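UspA domain-containing protein (PDB 2DUM) is of unknown function but belongs to the universal stress protein A family, whose members often bind nucleotides and take part in stress responses. Local coordinates at residues M4-A18 / E116-K128. Residues are numbered along the deposited sequence; the frame is centred on the assembly and turned at random.
Sequences MFRKVLFPTDFSEGA and ENVSLIILPSRGK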
ATOM      1  N   MET A   4      -5.959  -2.691 -11.484  1.00 28.30           N
ATOM      2  CA  MET A   4      -5.349  -1.907 -10.262  1.00 34.17           C
ATOM      3  C   MET A   4      -4.326  -0.836 -10.561  1.00 35.43           C
ATOM      4  O   MET A   4      -4.214   0.080  -9.795  1.00 37.51           O
ATOM      5  CB  MET A   4      -4.616  -2.679  -9.108  1.00 30.93           C
ATOM      6  CG  MET A   4      -5.535  -3.365  -8.203  1.00 33.25           C
ATOM      7  SD  MET A   4      -5.730  -2.869  -6.474  1.00 36.64           S
ATOM      8  CE  MET A   4      -5.011  -1.235  -6.296  1.00 28.02           C
ATOM      9  N   PHE A   5      -3.515  -1.001 -11.596  1.00 36.51           N
ATOM     10  CA  PHE A   5      -2.667   0.061 -12.115  1.00 36.76           C
ATOM     11  C   PHE A   5      -3.390   0.777 -13.269  1.00 35.54           C
ATOM     12  O   PHE A   5      -2.767   1.469 -14.082  1.00 36.35           O
ATOM     13  CB  PHE A   5      -1.212  -0.454 -12.448  1.00 38.24           C
ATOM     14  CG  PHE A   5      -0.509  -1.053 -11.209  1.00 42.66           C
ATOM     15  CD1 PHE A   5       0.337  -0.265 -10.400  1.00 42.72           C
ATOM     16  CD2 PHE A   5      -0.815  -2.379 -10.754  1.00 48.07           C
ATOM     17  CE1 PHE A   5       0.923  -0.745  -9.239  1.00 39.63           C
ATOM     18  CE2 PHE A   5      -0.226  -2.901  -9.507  1.00 42.43           C
ATOM     19  CZ  PHE A   5       0.643  -2.054  -8.778  1.00 42.57           C
ATOM     20  N   ARG A   6      -4.712   0.662 -13.306  1.00 33.47           N
ATOM     21  CA  ARG A   6      -5.436   1.261 -14.407  1.00 32.26           C
ATOM     22  C   ARG A   6      -5.388   2.779 -14.382  1.00 31.98           C
ATOM     23  O   ARG A   6      -5.340   3.388 -15.482  1.00 33.58           O
ATOM     24  CB  ARG A   6      -6.863   0.781 -14.507  1.00 30.38           C
ATOM     25  CG  ARG A   6      -7.628   1.311 -13.487  1.00 36.93           C
ATOM     26  CD  ARG A   6      -9.091   1.196 -13.787  1.00 49.84           C
ATOM     27  NE  ARG A   6      -9.663  -0.167 -13.570  1.00 57.65           N
ATOM     28  CZ  ARG A   6      -9.109  -1.304 -13.041  1.00 60.04           C
ATOM     29  NH1 ARG A   6      -7.793  -1.428 -12.523  1.00 57.16           N
ATOM     30  NH2 ARG A   6      -9.976  -2.367 -13.038  1.00 54.81           N
ATOM     31  N   LYS A   7      -5.387   3.387 -13.189  1.00 30.17           N
ATOM     32  CA  LYS A   7      -5.348   4.802 -13.078  1.00 29.27           C
ATOM     33  C   LYS A   7      -4.720   5.221 -11.736  1.00 29.37           C
ATOM     34  O   LYS A   7      -5.322   5.744 -10.828  1.00 27.82           O
ATOM     35  CB  LYS A   7      -6.742   5.349 -13.256  1.00 29.13           C
ATOM     36  CG  LYS A   7      -6.775   6.931 -13.270  1.00 33.13           C
ATOM     37  CD  LYS A   7      -8.179   7.430 -12.943  1.00 42.56           C
ATOM     38  CE  LYS A   7      -9.091   7.417 -14.166  1.00 46.58           C
ATOM     39  NZ  LYS A   7      -9.197   8.889 -14.553  1.00 56.35           N
ATOM     40  N   VAL A   8      -3.474   4.956 -11.549  1.00 29.58           N
ATOM     41  CA  VAL A   8      -3.014   5.210 -10.222  1.00 29.27           C
ATOM     42  C   VAL A   8      -2.820   6.688 -10.025  1.00 30.79           C
ATOM     43  O   VAL A   8      -2.611   7.415 -11.023  1.00 30.21           O
ATOM     44  CB  VAL A   8      -1.720   4.435  -9.999  1.00 29.58           C
ATOM     45  CG1 VAL A   8      -1.872   3.081 -10.633  1.00 25.87           C
ATOM     46  CG2 VAL A   8      -0.474   5.229 -10.539  1.00 26.82           C
ATOM     47  N   LEU A   9      -2.874   7.139  -8.761  1.00 31.60           N
ATOM     48  CA  LEU A   9      -2.630   8.565  -8.481  1.00 33.43           C
ATOM     49  C   LEU A   9      -1.429   8.560  -7.656  1.00 35.65           C
ATOM     50  O   LEU A   9      -1.180   7.601  -6.890  1.00 38.08           O
ATOM     51  CB  LEU A   9      -3.753   9.127  -7.611  1.00 33.45           C
ATOM     52  CG  LEU A   9      -3.999  10.518  -6.990  1.00 30.48           C
ATOM     53  CD1 LEU A   9      -2.952  10.879  -6.112  1.00 29.21           C
ATOM     54  CD2 LEU A   9      -4.113  11.601  -8.026  1.00 30.93           C
ATOM     55  N   PHE A  10      -0.704   9.643  -7.717  1.00 36.72           N
ATOM     56  CA  PHE A  10       0.598   9.620  -7.173  1.00 37.64           C
ATOM     57  C   PHE A  10       0.912  11.038  -6.935  1.00 39.17           C
ATOM     58  O   PHE A  10       1.139  11.775  -7.877  1.00 39.41           O
ATOM     59  CB  PHE A  10       1.568   9.095  -8.242  1.00 38.46           C
ATOM     60  CG  PHE A  10       2.968   9.275  -7.865  1.00 36.45           C
ATOM     61  CD1 PHE A  10       3.615  10.424  -8.156  1.00 36.65           C
ATOM     62  CD2 PHE A  10       3.596   8.350  -7.115  1.00 39.43           C
ATOM     63  CE1 PHE A  10       4.868  10.657  -7.768  1.00 36.74           C
ATOM     64  CE2 PHE A  10       4.902   8.576  -6.696  1.00 42.64           C
ATOM     65  CZ  PHE A  10       5.527   9.753  -7.050  1.00 40.37           C
ATOM     66  N   PRO A  11       0.812  11.463  -5.706  1.00 40.76           N
ATOM     67  CA  PRO A  11       1.279  12.703  -5.156  1.00 42.77           C
ATOM     68  C   PRO A  11       2.775  12.886  -5.016  1.00 46.39           C
ATOM     69  O   PRO A  11       3.457  12.102  -4.315  1.00 46.84           O
ATOM     70  CB  PRO A  11       0.671  12.676  -3.801  1.00 42.46           C
ATOM     71  CG  PRO A  11      -0.614  11.795  -4.052  1.00 40.42           C
ATOM     72  CD  PRO A  11      -0.002  10.723  -4.745  1.00 40.61           C
ATOM     73  N   THR A  12       3.260  13.953  -5.670  1.00 49.68           N
ATOM     74  CA  THR A  12       4.644  14.418  -5.530  1.00 52.88           C
ATOM     75  C   THR A  12       4.839  15.650  -4.695  1.00 54.80           C
ATOM     76  O   THR A  12       4.227  16.696  -4.854  1.00 55.30           O
ATOM     77  CB  THR A  12       5.428  14.671  -6.845  1.00 53.38           C
ATOM     78  OG1 THR A  12       6.692  15.309  -6.527  1.00 52.78           O
ATOM     79  CG2 THR A  12       4.635  15.563  -7.824  1.00 55.07           C
ATOM     80  N   ASP A  13       5.833  15.489  -3.863  1.00 57.58           N
ATOM     81  CA  ASP A  13       6.091  16.294  -2.733  1.00 59.69           C
ATOM     82  C   ASP A  13       7.074  17.274  -3.217  1.00 59.53           C
ATOM     83  O   ASP A  13       7.561  18.090  -2.491  1.00 59.65           O
ATOM     84  CB  ASP A  13       6.805  15.330  -1.794  1.00 61.49           C
ATOM     85  CG  ASP A  13       6.962  15.889  -0.424  1.00 66.04           C
ATOM     86  OD1 ASP A  13       6.550  17.065  -0.353  1.00 71.71           O
ATOM     87  OD2 ASP A  13       7.469  15.191   0.533  1.00 69.12           O
ATOM     88  N   PHE A  14       7.398  17.155  -4.479  1.00 60.04           N
ATOM     89  CA  PHE A  14       8.620  17.709  -4.984  1.00 60.58           C
ATOM     90  C   PHE A  14       9.794  17.414  -4.114  1.00 61.78           C
ATOM     91  O   PHE A  14      10.883  17.723  -4.535  1.00 62.51           O
ATOM     92  CB  PHE A  14       8.506  19.184  -5.295  1.00 59.06           C
ATOM     93  CG  PHE A  14       7.731  19.420  -6.508  1.00 58.21           C
ATOM     94  CD1 PHE A  14       8.081  18.764  -7.670  1.00 54.57           C
ATOM     95  CD2 PHE A  14       6.567  20.220  -6.487  1.00 57.84           C
ATOM     96  CE1 PHE A  14       7.277  18.951  -8.824  1.00 59.41           C
ATOM     97  CE2 PHE A  14       5.745  20.413  -7.651  1.00 56.31           C
ATOM     98  CZ  PHE A  14       6.083  19.794  -8.808  1.00 56.85           C
ATOM     99  N   SER A  15       9.597  16.767  -2.962  1.00 62.69           N
ATOM    100  CA  SER A  15      10.706  16.369  -2.105  1.00 64.66           C
ATOM    101  C   SER A  15      11.722  15.417  -2.731  1.00 65.70           C
ATOM    102  O   SER A  15      11.545  14.894  -3.830  1.00 66.11           O
ATOM    103  CB  SER A  15      10.187  15.652  -0.862  1.00 65.14           C
ATOM    104  OG  SER A  15       9.666  14.357  -1.185  1.00 67.55           O
ATOM    105  N   GLU A  16      12.792  15.189  -1.978  1.00 66.82           N
ATOM    106  CA  GLU A  16      13.679  14.000  -2.086  1.00 67.57           C
ATOM    107  C   GLU A  16      12.949  12.655  -2.317  1.00 65.85           C
ATOM    108  O   GLU A  16      13.133  11.932  -3.328  1.00 64.28           O
ATOM    109  CB  GLU A  16      14.400  13.841  -0.696  1.00 69.31           C
ATOM    110  CG  GLU A  16      15.558  14.787  -0.328  1.00 72.30           C
ATOM    111  CD  GLU A  16      16.654  14.770  -1.410  1.00 80.38           C
ATOM    112  OE1 GLU A  16      16.254  14.770  -2.640  1.00 80.28           O
ATOM    113  OE2 GLU A  16      17.889  14.760  -1.025  1.00 83.76           O
ATOM    114  N   GLY A  17      12.144  12.379  -1.276  1.00 64.74           N
ATOM    115  CA  GLY A  17      11.447  11.138  -1.004  1.00 63.38           C
ATOM    116  C   GLY A  17      10.628  10.808  -2.184  1.00 62.43           C
ATOM    117  O   GLY A  17      10.536   9.630  -2.532  1.00 62.62           O
ATOM    118  N   ALA A  18      10.120  11.888  -2.811  1.00 61.44           N
ATOM    119  CA  ALA A  18       9.185  11.898  -3.923  1.00 59.86           C
ATOM    120  C   ALA A  18       9.867  11.417  -5.168  1.00 60.14           C
ATOM    121  O   ALA A  18       9.328  10.589  -5.854  1.00 59.09           O
ATOM    122  CB  ALA A  18       8.639  13.268  -4.097  1.00 59.19           C
ATOM    123  N   GLU A 116     -11.601  11.366  -9.150  1.00 51.05           N
ATOM    124  CA  GLU A 116     -11.312  10.789 -10.431  1.00 50.15           C
ATOM    125  C   GLU A 116     -11.471   9.308 -10.504  1.00 48.78           C
ATOM    126  O   GLU A 116     -10.903   8.682 -11.422  1.00 48.70           O
ATOM    127  CB  GLU A 116      -9.913  11.079 -10.864  1.00 51.27           C
ATOM    128  CG  GLU A 116      -9.934  12.035 -11.975  1.00 55.84           C
ATOM    129  CD  GLU A 116     -10.319  13.301 -11.393  1.00 58.57           C
ATOM    130  OE1 GLU A 116     -10.095  13.337 -10.148  1.00 56.04           O
ATOM    131  OE2 GLU A 116     -10.858  14.177 -12.135  1.00 59.80           O
ATOM    132  N   ASN A 117     -12.233   8.763  -9.564  1.00 46.39           N
ATOM    133  CA  ASN A 117     -12.390   7.371  -9.432  1.00 44.83           C
ATOM    134  C   ASN A 117     -11.127   6.638  -9.910  1.00 43.20           C
ATOM    135  O   ASN A 117     -11.078   6.017 -10.992  1.00 43.61           O
ATOM    136  CB  ASN A 117     -13.635   6.914 -10.128  1.00 44.91           C
ATOM    137  CG  ASN A 117     -14.005   5.531  -9.694  1.00 51.71           C
ATOM    138  OD1 ASN A 117     -14.530   4.728 -10.473  1.00 59.13           O
ATOM    139  ND2 ASN A 117     -13.651   5.194  -8.444  1.00 56.16           N
ATOM    140  N   VAL A 118     -10.067   6.777  -9.108  1.00 41.48           N
ATOM    141  CA  VAL A 118      -8.761   6.184  -9.389  1.00 37.55           C
ATOM    142  C   VAL A 118      -8.723   4.763  -8.840  1.00 37.40           C
ATOM    143  O   VAL A 118      -9.465   4.455  -7.912  1.00 36.59           O
ATOM    144  CB  VAL A 118      -7.596   7.007  -8.781  1.00 37.17           C
ATOM    145  CG1 VAL A 118      -7.774   8.391  -9.033  1.00 35.45           C
ATOM    146  CG2 VAL A 118      -7.398   6.762  -7.272  1.00 34.02           C
ATOM    147  N   SER A 119      -7.826   3.928  -9.396  1.00 36.97           N
ATOM    148  CA  SER A 119      -7.731   2.508  -9.046  1.00 36.58           C
ATOM    149  C   SER A 119      -6.974   2.319  -7.780  1.00 35.06           C
ATOM    150  O   SER A 119      -7.337   1.441  -7.031  1.00 36.81           O
ATOM    151  CB  SER A 119      -7.054   1.690 -10.144  1.00 36.82           C
ATOM    152  OG  SER A 119      -5.854   2.328 -10.480  1.00 36.78           O
ATOM    153  N   LEU A 120      -5.958   3.145  -7.573  1.00 32.46           N
ATOM    154  CA  LEU A 120      -4.985   3.013  -6.551  1.00 30.85           C
ATOM    155  C   LEU A 120      -4.508   4.380  -6.197  1.00 31.94           C
ATOM    156  O   LEU A 120      -4.515   5.277  -7.047  1.00 31.52           O
ATOM    157  CB  LEU A 120      -3.768   2.300  -7.088  1.00 29.14           C
ATOM    158  CG  LEU A 120      -2.695   1.967  -6.059  1.00 28.38           C
ATOM    159  CD1 LEU A 120      -3.238   1.368  -4.777  1.00 27.35           C
ATOM    160  CD2 LEU A 120      -1.773   0.928  -6.563  1.00 25.29           C
ATOM    161  N   ILE A 121      -4.058   4.561  -4.949  1.00 33.79           N
ATOM    162  CA  ILE A 121      -3.130   5.674  -4.699  1.00 35.48           C
ATOM    163  C   ILE A 121      -1.755   5.166  -4.319  1.00 36.75           C
ATOM    164  O   ILE A 121      -1.669   4.167  -3.601  1.00 38.03           O
ATOM    165  CB  ILE A 121      -3.657   6.929  -3.880  1.00 33.96           C
ATOM    166  CG1 ILE A 121      -2.678   7.225  -2.806  1.00 36.57           C
ATOM    167  CG2 ILE A 121      -4.969   6.773  -3.201  1.00 33.15           C
ATOM    168  CD1 ILE A 121      -2.273   8.647  -2.716  1.00 40.80           C
ATOM    169  N   ILE A 122      -0.706   5.793  -4.851  1.00 37.58           N
ATOM    170  CA  ILE A 122       0.659   5.386  -4.561  1.00 39.54           C
ATOM    171  C   ILE A 122       1.287   6.536  -3.922  1.00 41.34           C
ATOM    172  O   ILE A 122       1.149   7.628  -4.444  1.00 42.18           O
ATOM    173  CB  ILE A 122       1.479   5.216  -5.824  1.00 39.76           C
ATOM    174  CG1 ILE A 122       1.093   3.914  -6.521  1.00 42.49           C
ATOM    175  CG2 ILE A 122       2.952   5.139  -5.531  1.00 35.24           C
ATOM    176  CD1 ILE A 122       1.289   3.985  -8.014  1.00 39.94           C
ATOM    177  N   LEU A 123       2.002   6.268  -2.826  1.00 43.73           N
ATOM    178  CA  LEU A 123       2.695   7.240  -1.967  1.00 45.76           C
ATOM    179  C   LEU A 123       4.095   6.792  -1.562  1.00 48.95           C
ATOM    180  O   LEU A 123       4.313   5.580  -1.285  1.00 49.59           O
ATOM    181  CB  LEU A 123       2.050   7.284  -0.611  1.00 45.15           C
ATOM    182  CG  LEU A 123       0.860   8.072  -0.235  1.00 44.03           C
ATOM    183  CD1 LEU A 123       0.797   8.984  -1.383  1.00 47.65           C
ATOM    184  CD2 LEU A 123      -0.323   7.153  -0.166  1.00 39.36           C
ATOM    185  N   PRO A 124       5.026   7.762  -1.405  1.00 51.17           N
ATOM    186  CA  PRO A 124       6.327   7.434  -0.834  1.00 53.12           C
ATOM    187  C   PRO A 124       6.139   7.303   0.656  1.00 54.91           C
ATOM    188  O   PRO A 124       5.255   8.014   1.199  1.00 54.09           O
ATOM    189  CB  PRO A 124       7.176   8.700  -1.148  1.00 52.98           C
ATOM    190  CG  PRO A 124       6.347   9.539  -2.018  1.00 50.11           C
ATOM    191  CD  PRO A 124       4.942   9.201  -1.705  1.00 51.11           C
ATOM    192  N   SER A 125       6.925   6.425   1.303  1.00 57.83           N
ATOM    193  CA  SER A 125       6.780   6.252   2.755  1.00 60.74           C
ATOM    194  C   SER A 125       7.177   7.576   3.363  1.00 63.55           C
ATOM    195  O   SER A 125       6.314   8.330   3.820  1.00 65.12           O
ATOM    196  CB  SER A 125       7.528   5.067   3.336  1.00 59.51           C
ATOM    197  OG  SER A 125       8.747   5.453   3.941  1.00 59.86           O
ATOM    198  N   ARG A 126       8.444   7.934   3.311  1.00 66.88           N
ATOM    199  CA  ARG A 126       8.818   9.209   3.897  1.00 69.99           C
ATOM    200  C   ARG A 126       9.255  10.179   2.811  1.00 71.87           C
ATOM    201  O   ARG A 126       9.884   9.779   1.783  1.00 71.98           O
ATOM    202  CB  ARG A 126       9.826   9.063   5.066  1.00 71.52           C
ATOM    203  CG  ARG A 126      10.894   7.884   5.011  1.00 73.87           C
ATOM    204  CD  ARG A 126      12.261   8.456   4.634  1.00 78.72           C
ATOM    205  NE  ARG A 126      13.348   7.477   4.483  1.00 81.86           N
ATOM    206  CZ  ARG A 126      14.660   7.785   4.300  1.00 87.72           C
ATOM    207  NH1 ARG A 126      15.588   6.795   4.177  1.00 87.71           N
ATOM    208  NH2 ARG A 126      15.079   9.073   4.252  1.00 87.25           N
ATOM    209  N   GLY A 127       8.821  11.438   3.003  1.00 73.43           N
ATOM    210  CA  GLY A 127       9.285  12.600   2.205  1.00 74.45           C
ATOM    211  C   GLY A 127      10.711  13.042   2.560  1.00 75.03           C
ATOM    212  O   GLY A 127      11.499  13.301   1.636  1.00 75.24           O
ATOM    213  N   LYS A 128      11.030  13.097   3.878  1.00 74.92           N
ATOM    214  CA  LYS A 128      12.367  13.457   4.426  1.00 75.20           C
ATOM    215  C   LYS A 128      13.501  12.474   4.053  1.00 75.28           C
ATOM    216  O   LYS A 128      14.143  11.921   4.962  1.00 75.50           O
ATOM    217  CB  LYS A 128      12.342  13.626   5.966  1.00 75.22           C
ATOM    218  CG  LYS A 128      12.048  15.043   6.571  1.00 75.46           C
ATOM    219  CD  LYS A 128      10.522  15.454   6.531  1.00 77.29           C
ATOM    220  CE  LYS A 128       9.528  14.261   6.750  1.00 78.63           C
ATOM    221  NZ  LYS A 128       8.475  13.919   5.691  1.00 79.56           N
TER
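Ser119 OG joins the backbone of Met4 and that of Lys7 to segment 116-128 through one hydroxyl. It gives its proton to Met4 O at 2.9 Å, approaching from above the carbonyl plane, and accepts from Lys7 N with an N-H...O angle of 158°. The side chain can do both because chi1 of 51° sets OG between the backbone N and the carbonyl carbon. With an alanine here the hydroxyl is gone, and Met4 O and Lys7 N would probably both lose the partner that joins them, weakening the tie between residues 4-7 and segment 116-128. Beyond this clasp the strands pair in parallel: Leu9 N donates to Leu120 O at 3.0 Å, and Ile122 N reaches Leu9 O at 2.8 Å, nearly along the C=O axis. These are neighbouring strands in the middle of the five-stranded parallel sheet, order 3-2-1-4-5, of the alpha/beta fold of universal stress proteins. Side chains pack closely on both faces. On the face of Val8, Leu120 and Ile122, Ile122 splits its branches, CD1 meeting Val8 CG2 and CG2 touching the ring edge of Phe10 at CD2 (3.6 Å). The Met4 side chain packs against that of Leu120, crossing it at about a right angle, its CE 3.5 Å from Leu120 CD1. On the other face, Ile121 CD1 lies 3.7 Å from Pro11 CD, and Leu9 points the same way beside it. The far end is looser. After Pro11 and Pro124 the strands give way to loops, where Gly17 N donates to Gly127 O at 3.1 Å, the N-H...O angle bent to 137°. Ser15, the N-cap of helix 16-28, accepts from Ala18 N beside it. At the opposite, partly exposed end, the Lys7 chain passes Glu116 O, with CD 3.4 Å away, and NZ makes a long, weak ion pair with Glu35.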